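Local atomic coordinates of DCN1-like protein 3 (Homo sapiens, PDB entry 4GBA), a protein that contributes to cullin neddylation by helping transfer NEDD8 from N-terminally acetylated NEDD8-conjugating E2 enzymes to cullin-RBX complexes. Residues A[13-18]-A[32-37]. Numbering follows the deposited sequence.
Sequences RRYKDE and CNDLCV
The phenol oxygen of Tyr15 leads the approach to Asp34: OH donates to OD2, with ring atoms CZ and CE1 close behind. The modelled separation of 2.3 Å between Tyr15 OH and Asp34 OD2 is very short, and doubtful at 2.40 Å resolution. OD2 meets the ring at its edge, near the ring plane, while ring and carboxylate planes are turned 62° apart. With CG of Tyr15 beside its backbone N and anti to the carbonyl carbon (chi1 -55°), the ring extends toward helix 25-34. Arg14 runs alongside: its CG sits 3.5 Å above one face of the Tyr15 ring, offset toward the rim. Its guanidinium meets Asp34 obliquely, the two planes 57° apart, and Arg14 NH2 stays 4.0 Å from Asp34 OD2, too far for a salt bridge. Phe31 packs edge-to-face with the buried tyrosine ring, and Ile76 touches both Tyr15 and Asp34. The helix carrying Asp34 closes in a Schellman motif, with Cys36 at positive phi and bonds from Val37 N to Cys32 O and Cys36 N to Asn33 O. A tyrosine-aspartate bond thus joins the loop after helix 7-13 to the last turn of this helix, within the N-terminal part of the helical DCUN1 (PONY) domain.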
loop_
_atom_site.group_PDB
_atom_site.type_symbol
_atom_site.label_atom_id
_atom_site.label_comp_id
_atom_site.label_asym_id
_atom_site.label_seq_id
_atom_site.Cartn_x
_atom_site.Cartn_y
_atom_site.Cartn_z
ATOM N N ARG A 13 20.807 8.123 12.453
ATOM C CA ARG A 13 21.251 7.614 13.746
ATOM C C ARG A 13 20.186 7.736 14.835
ATOM O O ARG A 13 20.177 6.964 15.793
ATOM C CB ARG A 13 22.542 8.320 14.190
ATOM C CG ARG A 13 23.811 7.803 13.510
ATOM C CD ARG A 13 24.504 6.729 14.351
ATOM N NE ARG A 13 25.320 5.820 13.540
ATOM C CZ ARG A 13 26.082 4.845 14.035
ATOM N NH1 ARG A 13 26.150 4.647 15.348
ATOM N NH2 ARG A 13 26.783 4.069 13.217
ATOM N N ARG A 14 19.280 8.697 14.697
ATOM C CA ARG A 14 18.336 8.909 15.783
ATOM C C ARG A 14 17.111 8.000 15.747
ATOM O O ARG A 14 16.379 7.938 16.726
ATOM C CB ARG A 14 17.978 10.393 15.971
ATOM C CG ARG A 14 16.896 10.964 15.109
ATOM C CD ARG A 14 17.152 12.470 14.961
ATOM N NE ARG A 14 15.958 13.305 15.079
ATOM C CZ ARG A 14 15.809 14.504 14.503
ATOM N NH1 ARG A 14 16.775 15.019 13.734
ATOM N NH2 ARG A 14 14.683 15.196 14.688
ATOM N N TYR A 15 16.921 7.274 14.641
ATOM C CA TYR A 15 15.805 6.346 14.510
ATOM C C TYR A 15 16.325 4.922 14.381
ATOM O O TYR A 15 15.593 3.949 14.551
ATOM C CB TYR A 15 14.940 6.713 13.312
ATOM C CG TYR A 15 14.448 8.139 13.351
ATOM C CD1 TYR A 15 13.452 8.519 14.237
ATOM C CD2 TYR A 15 14.979 9.115 12.501
ATOM C CE1 TYR A 15 12.988 9.819 14.289
ATOM C CE2 TYR A 15 14.522 10.434 12.551
ATOM C CZ TYR A 15 13.521 10.774 13.451
ATOM O OH TYR A 15 13.035 12.061 13.524
ATOM N N LYS A 16 17.616 4.820 14.096
ATOM C CA LYS A 16 18.272 3.541 13.874
ATOM C C LYS A 16 18.181 2.607 15.085
ATOM O O LYS A 16 18.207 3.049 16.237
ATOM C CB LYS A 16 19.733 3.786 13.492
ATOM C CG LYS A 16 20.597 2.556 13.416
ATOM C CD LYS A 16 22.066 2.943 13.256
ATOM C CE LYS A 16 22.982 1.773 13.577
ATOM N NZ LYS A 16 22.867 1.350 15.006
ATOM N N ASP A 17 18.080 1.312 14.798
ATOM C CA ASP A 17 18.095 0.261 15.811
ATOM C C ASP A 17 19.456 0.186 16.494
ATOM O O ASP A 17 20.494 0.346 15.853
ATOM C CB ASP A 17 17.775 -1.088 15.159
ATOM C CG ASP A 17 17.503 -2.175 16.176
ATOM O OD1 ASP A 17 16.389 -2.190 16.726
ATOM O OD2 ASP A 17 18.393 -3.015 16.425
ATOM N N GLU A 18 19.451 -0.075 17.797
ATOM C CA GLU A 18 20.693 -0.180 18.555
ATOM C C GLU A 18 21.614 -1.255 17.991
ATOM O O GLU A 18 22.827 -1.091 17.996
ATOM C CB GLU A 18 20.406 -0.476 20.029
ATOM C CG GLU A 18 19.444 0.510 20.706
ATOM C CD GLU A 18 17.976 0.231 20.388
ATOM O OE1 GLU A 18 17.647 -0.035 19.209
ATOM O OE2 GLU A 18 17.154 0.270 21.329
ATOM N N CYS A 32 7.758 8.659 12.084
ATOM C CA CYS A 32 6.429 9.161 11.697
ATOM C C CYS A 32 5.905 10.217 12.668
ATOM O O CYS A 32 5.249 11.190 12.265
ATOM C CB CYS A 32 5.409 8.017 11.592
ATOM S SG CYS A 32 5.819 6.790 10.317
ATOM N N ASN A 33 6.176 10.018 13.952
ATOM C CA ASN A 33 5.782 11.021 14.931
ATOM C C ASN A 33 6.431 12.382 14.637
ATOM O O ASN A 33 5.745 13.399 14.601
ATOM C CB ASN A 33 6.087 10.558 16.358
ATOM C CG ASN A 33 5.681 11.586 17.397
ATOM O OD1 ASN A 33 4.500 11.853 17.589
ATOM N ND2 ASN A 33 6.660 12.165 18.070
ATOM N N ASP A 34 7.741 12.393 14.401
ATOM C CA ASP A 34 8.433 13.633 14.046
ATOM C C ASP A 34 7.910 14.260 12.755
ATOM O O ASP A 34 7.799 15.475 12.652
ATOM C CB ASP A 34 9.935 13.406 13.957
ATOM C CG ASP A 34 10.561 13.144 15.310
ATOM O OD1 ASP A 34 9.932 13.490 16.335
ATOM O OD2 ASP A 34 11.683 12.608 15.355
ATOM N N LEU A 35 7.587 13.428 11.770
ATOM C CA LEU A 35 6.954 13.909 10.543
ATOM C C LEU A 35 5.530 14.408 10.776
ATOM O O LEU A 35 4.927 14.989 9.878
ATOM C CB LEU A 35 6.941 12.809 9.491
ATOM C CG LEU A 35 8.294 12.331 8.971
ATOM C CD1 LEU A 35 8.100 11.072 8.158
ATOM C CD2 LEU A 35 8.980 13.410 8.134
ATOM N N CYS A 36 4.983 14.147 11.969
ATOM C CA CYS A 36 3.622 14.556 12.301
ATOM C C CYS A 36 2.621 13.878 11.402
ATOM O O CYS A 36 1.662 14.490 10.918
ATOM C CB CYS A 36 3.486 16.068 12.180
ATOM S SG CYS A 36 4.384 16.887 13.492
ATOM N N VAL A 37 2.846 12.587 11.208
ATOM C CA VAL A 37 2.097 11.805 10.248
ATOM C C VAL A 37 1.623 10.523 10.941
ATOM O O VAL A 37 2.377 9.904 11.694
ATOM C CB VAL A 37 3.011 11.527 8.998
ATOM C CG1 VAL A 37 3.154 10.064 8.697
ATOM C CG2 VAL A 37 2.526 12.315 7.787
#